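Local coordinates for protein-tyrosine-phosphatase (Vibrio vulnificus, PDB 7DHF), which probably removes phosphate from phosphotyrosine in proteins by hydrolysis, as a member of the low-molecular-weight protein tyrosine phosphatase family, at residues L9-N15 with A36-A42; L47-A52 with V67-S72. The protein carries 1 engineered substitution. All coordinates share one frame. Residue numbers count along the deposited sequence, not the author numbering.

Interaction 1 of 2, residues L9-N15 with A36-A42; sequences LVVAVGN and ASAGIAA. Engineered in segment 9-15: Ala-12 (natural residue Cys). With PO4 (phosphate ion), chain E.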
loop_
_atom_site.group_PDB
_atom_site.type_symbol
_atom_site.label_atom_id
_atom_site.label_comp_id
_atom_site.label_asym_id
_atom_site.label_seq_id
_atom_site.Cartn_x
_atom_site.Cartn_y
_atom_site.Cartn_z
ATOM N N LEU A 9 2.630 -6.520 -3.729
ATOM C CA LEU A 9 2.372 -6.254 -2.319
ATOM C C LEU A 9 2.610 -4.774 -2.054
ATOM O O LEU A 9 3.727 -4.279 -2.236
ATOM C CB LEU A 9 3.291 -7.102 -1.437
ATOM C CG LEU A 9 3.031 -7.034 0.070
ATOM C CD1 LEU A 9 1.705 -7.698 0.427
ATOM C CD2 LEU A 9 4.175 -7.671 0.839
ATOM N N VAL A 10 1.563 -4.072 -1.630
ATOM C CA VAL A 10 1.661 -2.660 -1.276
ATOM C C VAL A 10 1.935 -2.566 0.219
ATOM O O VAL A 10 1.203 -3.143 1.029
ATOM C CB VAL A 10 0.370 -1.917 -1.654
ATOM C CG1 VAL A 10 0.471 -0.443 -1.294
ATOM C CG2 VAL A 10 0.078 -2.094 -3.136
ATOM N N VAL A 11 2.988 -1.840 0.592
ATOM C CA VAL A 11 3.491 -1.857 1.959
ATOM C C VAL A 11 3.555 -0.445 2.521
ATOM O O VAL A 11 4.013 0.489 1.855
ATOM C CB VAL A 11 4.868 -2.545 2.041
ATOM C CG1 VAL A 11 5.481 -2.385 3.430
ATOM C CG2 VAL A 11 4.736 -4.017 1.686
ATOM N N ALA A 12 3.092 -0.304 3.760
ATOM C CA ALA A 12 3.339 0.893 4.546
ATOM C C ALA A 12 3.574 0.473 5.993
ATOM O O ALA A 12 4.316 -0.483 6.237
ATOM C CB ALA A 12 2.196 1.894 4.390
ATOM N N VAL A 13 2.955 1.151 6.958
ATOM C CA VAL A 13 3.272 0.970 8.376
ATOM C C VAL A 13 2.150 0.243 9.126
ATOM O O VAL A 13 2.373 -0.808 9.724
ATOM C CB VAL A 13 3.641 2.309 9.049
ATOM C CG1 VAL A 13 3.899 2.122 10.539
ATOM C CG2 VAL A 13 4.855 2.918 8.367
ATOM N N GLY A 14 0.944 0.807 9.120
ATOM C CA GLY A 14 -0.147 0.233 9.886
ATOM C C GLY A 14 -1.026 -0.718 9.098
ATOM O O GLY A 14 -1.742 -1.538 9.679
ATOM N N ASN A 15 -0.978 -0.611 7.771
ATOM C CA ASN A 15 -1.838 -1.391 6.882
ATOM C C ASN A 15 -3.318 -1.133 7.163
ATOM O O ASN A 15 -4.153 -2.035 7.076
ATOM C CB ASN A 15 -1.488 -2.885 6.921
ATOM C CG ASN A 15 -2.060 -3.672 5.741
ATOM O OD1 ASN A 15 -2.465 -4.825 5.893
ATOM N ND2 ASN A 15 -2.081 -3.061 4.561
ATOM N N ALA A 36 -2.043 -7.350 -2.896
ATOM C CA ALA A 36 -2.313 -7.411 -1.468
ATOM C C ALA A 36 -1.545 -6.278 -0.795
ATOM O O ALA A 36 -0.887 -5.472 -1.459
ATOM C CB ALA A 36 -1.913 -8.775 -0.890
ATOM N N SER A 37 -1.624 -6.208 0.533
ATOM C CA SER A 37 -0.900 -5.174 1.258
ATOM C C SER A 37 -0.527 -5.666 2.648
ATOM O O SER A 37 -1.087 -6.640 3.159
ATOM C CB SER A 37 -1.699 -3.867 1.343
ATOM O OG SER A 37 -2.946 -4.056 1.992
ATOM N N ALA A 38 0.433 -4.973 3.256
ATOM C CA ALA A 38 0.894 -5.320 4.592
ATOM C C ALA A 38 1.551 -4.105 5.229
ATOM O O ALA A 38 1.904 -3.136 4.551
ATOM C CB ALA A 38 1.876 -6.493 4.563
ATOM N N GLY A 39 1.722 -4.182 6.546
ATOM C CA GLY A 39 2.303 -3.094 7.305
ATOM C C GLY A 39 3.550 -3.494 8.064
ATOM O O GLY A 39 3.587 -4.545 8.713
ATOM N N ILE A 40 4.581 -2.647 7.994
ATOM C CA ILE A 40 5.848 -2.921 8.665
ATOM C C ILE A 40 5.670 -2.994 10.174
ATOM O O ILE A 40 6.418 -3.702 10.859
ATOM C CB ILE A 40 6.885 -1.853 8.259
ATOM C CG1 ILE A 40 7.257 -2.016 6.787
ATOM C CG2 ILE A 40 8.128 -1.928 9.142
ATOM C CD1 ILE A 40 7.907 -0.795 6.187
ATOM N N ALA A 41 4.697 -2.263 10.721
ATOM C CA ALA A 41 4.496 -2.180 12.164
ATOM C C ALA A 41 3.054 -2.495 12.545
ATOM O O ALA A 41 2.560 -2.018 13.570
ATOM C CB ALA A 41 4.907 -0.808 12.699
ATOM N N ALA A 42 2.363 -3.295 11.734
ATOM C CA ALA A 42 0.966 -3.603 12.027
ATOM C C ALA A 42 0.825 -4.317 13.365
ATOM O O ALA A 42 -0.088 -4.018 14.143
ATOM C CB ALA A 42 0.370 -4.446 10.900
HETATM P P PO4 E . -0.733 2.755 6.414
HETATM O O1 PO4 E . -1.763 2.524 7.501
HETATM O O2 PO4 E . -1.039 4.079 5.755
HETATM O O3 PO4 E . -0.870 1.631 5.416
HETATM O O4 PO4 E . 0.644 2.782 7.037
#
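Past the end of strand 7-12 the chain turns over Gly-39 into the phosphate-binding loop, so closely that an ideal CB on Gly-39 would lie 2.5 Å from Val-13 O, a clash. Backbone amides of the loop hold the phosphate ion: Val-13 N and Gly-14 N both donate to its O4, at 2.8 and 2.9 Å, and the amides of Ile-16, Cys-17 and Arg-18 and the hydroxyl of Ser-19 also bind it. Ala-12, engineered in place of the predicted nucleophile Cys, puts its CB 3.2 Å from phosphate O4. Before the loop the strands run parallel, hydrogen-bonded through Val-10 N to Ala-36 O (2.8 Å), Ala-38 N to Val-10 O (3.0 Å), Ala-12 N to Ala-38 O (3.2 Å) and Ile-40 N to Ala-12 O (2.8 Å). The pairing outlasts the strands, since Ala-41 N, in the type I turn 39-42, donates to Val-13 O (2.9 Å). Asn-15 reaches back over the sheet, its ND2 donating to Ser-37 OG (2.9 Å), which also bonds Glu-23. Helix 18-29 makes the beta-alpha-beta crossover between these strands; strand 85-88 pairs with 7-12 on its other edge, and helix 77-80 packs Leu-79 against Leu-9 and Ala-38.

Interaction 2 of 2, residues L47-A52 with V67-S72; sequences LIGKPA and VENHQS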
loop_
_atom_site.group_PDB
_atom_site.type_symbol
_atom_site.label_atom_id
_atom_site.label_comp_id
_atom_site.label_asym_id
_atom_site.label_seq_id
_atom_site.Cartn_x
_atom_site.Cartn_y
_atom_site.Cartn_z
ATOM N N LEU A 47 -2.730 -3.537 15.374
ATOM C CA LEU A 47 -3.692 -3.365 14.295
ATOM C C LEU A 47 -4.025 -4.636 13.523
ATOM O O LEU A 47 -4.924 -4.594 12.677
ATOM C CB LEU A 47 -3.199 -2.293 13.311
ATOM C CG LEU A 47 -3.137 -0.862 13.854
ATOM C CD1 LEU A 47 -2.470 0.061 12.850
ATOM C CD2 LEU A 47 -4.525 -0.342 14.204
ATOM N N ILE A 48 -3.341 -5.756 13.774
ATOM C CA ILE A 48 -3.592 -6.959 12.985
ATOM C C ILE A 48 -5.064 -7.333 13.061
ATOM O O ILE A 48 -5.651 -7.417 14.149
ATOM C CB ILE A 48 -2.687 -8.114 13.440
ATOM C CG1 ILE A 48 -1.226 -7.800 13.099
ATOM C CG2 ILE A 48 -3.133 -9.435 12.793
ATOM C CD1 ILE A 48 -0.244 -8.897 13.470
ATOM N N GLY A 49 -5.665 -7.572 11.896
ATOM C CA GLY A 49 -7.063 -7.917 11.798
ATOM C C GLY A 49 -7.996 -6.738 11.646
ATOM O O GLY A 49 -9.162 -6.936 11.282
ATOM N N LYS A 50 -7.525 -5.523 11.903
ATOM C CA LYS A 50 -8.399 -4.367 11.860
ATOM C C LYS A 50 -8.790 -4.040 10.419
ATOM O O LYS A 50 -8.017 -4.276 9.484
ATOM C CB LYS A 50 -7.709 -3.159 12.485
ATOM C CG LYS A 50 -7.553 -3.254 13.998
ATOM C CD LYS A 50 -8.867 -2.965 14.713
ATOM C CE LYS A 50 -8.744 -3.102 16.223
ATOM N NZ LYS A 50 -8.551 -4.514 16.647
ATOM N N PRO A 51 -9.979 -3.481 10.212
ATOM C CA PRO A 51 -10.361 -3.042 8.870
ATOM C C PRO A 51 -9.603 -1.786 8.483
ATOM O O PRO A 51 -8.921 -1.153 9.293
ATOM C CB PRO A 51 -11.859 -2.762 9.010
ATOM C CG PRO A 51 -12.015 -2.342 10.431
ATOM C CD PRO A 51 -11.019 -3.165 11.208
ATOM N N ALA A 52 -9.724 -1.424 7.211
ATOM C CA ALA A 52 -9.201 -0.141 6.780
ATOM C C ALA A 52 -9.911 0.976 7.535
ATOM O O ALA A 52 -11.074 0.850 7.932
ATOM C CB ALA A 52 -9.397 0.034 5.275
ATOM N N VAL A 67 -12.706 -0.645 -0.522
ATOM C CA VAL A 67 -11.738 -0.983 0.513
ATOM C C VAL A 67 -12.421 -1.633 1.716
ATOM O O VAL A 67 -11.907 -1.594 2.830
ATOM C CB VAL A 67 -10.878 0.235 0.909
ATOM C CG1 VAL A 67 -9.610 -0.205 1.640
ATOM C CG2 VAL A 67 -10.512 1.057 -0.320
ATOM N N GLU A 68 -13.587 -2.230 1.497
ATOM C CA GLU A 68 -14.241 -3.004 2.535
ATOM C C GLU A 68 -13.582 -4.374 2.650
ATOM O O GLU A 68 -12.853 -4.822 1.759
ATOM C CB GLU A 68 -15.722 -3.180 2.201
ATOM C CG GLU A 68 -16.532 -1.892 2.259
ATOM C CD GLU A 68 -16.868 -1.471 3.676
ATOM O OE1 GLU A 68 -16.560 -2.235 4.615
ATOM O OE2 GLU A 68 -17.443 -0.378 3.851
ATOM N N ASN A 69 -13.838 -5.037 3.773
ATOM C CA ASN A 69 -13.385 -6.408 3.985
ATOM C C ASN A 69 -11.866 -6.517 3.932
ATOM O O ASN A 69 -11.320 -7.530 3.492
ATOM C CB ASN A 69 -14.045 -7.367 2.992
ATOM C CG ASN A 69 -15.551 -7.223 2.969
ATOM O OD1 ASN A 69 -16.156 -7.015 1.916
ATOM N ND2 ASN A 69 -16.165 -7.311 4.140
ATOM N N HIS A 70 -11.179 -5.471 4.376
ATOM C CA HIS A 70 -9.737 -5.510 4.532
ATOM C C HIS A 70 -9.390 -5.923 5.955
ATOM O O HIS A 70 -10.108 -5.606 6.906
ATOM C CB HIS A 70 -9.137 -4.132 4.253
ATOM C CG HIS A 70 -7.676 -4.045 4.552
ATOM N ND1 HIS A 70 -6.720 -4.654 3.768
ATOM C CD2 HIS A 70 -7.006 -3.438 5.561
ATOM C CE1 HIS A 70 -5.523 -4.420 4.277
ATOM N NE2 HIS A 70 -5.669 -3.683 5.364
ATOM N N GLN A 71 -8.282 -6.647 6.091
ATOM C CA GLN A 71 -7.732 -7.006 7.391
ATOM C C GLN A 71 -6.251 -6.667 7.391
ATOM O O GLN A 71 -5.486 -7.217 6.591
ATOM C CB GLN A 71 -7.928 -8.496 7.679
ATOM C CG GLN A 71 -9.376 -8.921 7.828
ATOM C CD GLN A 71 -9.514 -10.417 8.019
ATOM O OE1 GLN A 71 -9.052 -11.204 7.193
ATOM N NE2 GLN A 71 -10.138 -10.818 9.118
ATOM N N SER A 72 -5.848 -5.767 8.283
ATOM C CA SER A 72 -4.443 -5.402 8.400
ATOM C C SER A 72 -3.600 -6.626 8.739
ATOM O O SER A 72 -3.983 -7.453 9.571
ATOM C CB SER A 72 -4.278 -4.349 9.494
ATOM O OG SER A 72 -2.911 -4.112 9.778
HETATM O O HOH W 1 -10.727 -9.166 11.223
HETATM O O HOH W 2 -11.410 -6.407 9.469
HETATM O O HOH W 3 -11.863 -2.709 5.442
#
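Two irregular segments pair antiparallel for a short distance, with Gly-49 N donating to Ser-72 O (2.9 Å) and Ser-72 N to Lys-50 O (2.9 Å). A type II turn from Leu-47 to Lys-50, closed by Lys-50 N to Leu-47 O (2.9 Å), presents these groups; Gly-49 has a positive phi of 90°, at which a side chain would press on the preceding carbonyl. Beyond the two bonds, Pro-51 CA makes a CA-H...O contact with His-70 O (3.2 Å), and where the backbones part a water accepts from Ala-52 N (3.1 Å) and His-70 N (3.0 Å) and donates to Val-67 O (2.8 Å). Beside the pairing, another water donates to Gly-49 O (2.7 Å) and accepts from Gln-71 NE2 (2.7 Å). Among the side chains, Ser-72 sits against the turn, its CB 3.3 Å from Leu-47 O, while its OG bonds Gly-14 O. Ala-52 CB meets Val-67 CG1 at 3.6 Å, and Ala-52 N approaches the edge of the His-70 ring, whose NE2 bonds Asn-15 O. The contact joins the loops before and after helix 54-61, where Ile-57 touches Ala-52 and Ala-60 touches Val-67, while Pro-20 of helix 18-29 packs on Val-67 and His-70.

In the fold
The two contacts follow one another along the chain, their centres about 11 Å apart, and meet at the phosphate-binding loop. Two side chains of segment 67-72 hold carbonyls of segment 9-15: His-70 NE2 lies 2.8 Å from Asn-15 O and Ser-72 OG 2.8 Å from Gly-14 O, both probable hydrogen bonds. These tie interaction 2 to that loop and probably help to hold its shape. Interaction 2 remains second-shell, the side chain of Ser-72 being about 10 Å from that of Ala-12. The side chain of Leu-47 lies about 6 Å from the same phosphate ion. The predicted proton donor, Asp-122, lies about 6 Å from Val-13 and 8 Å from Leu-47, side chain to side chain.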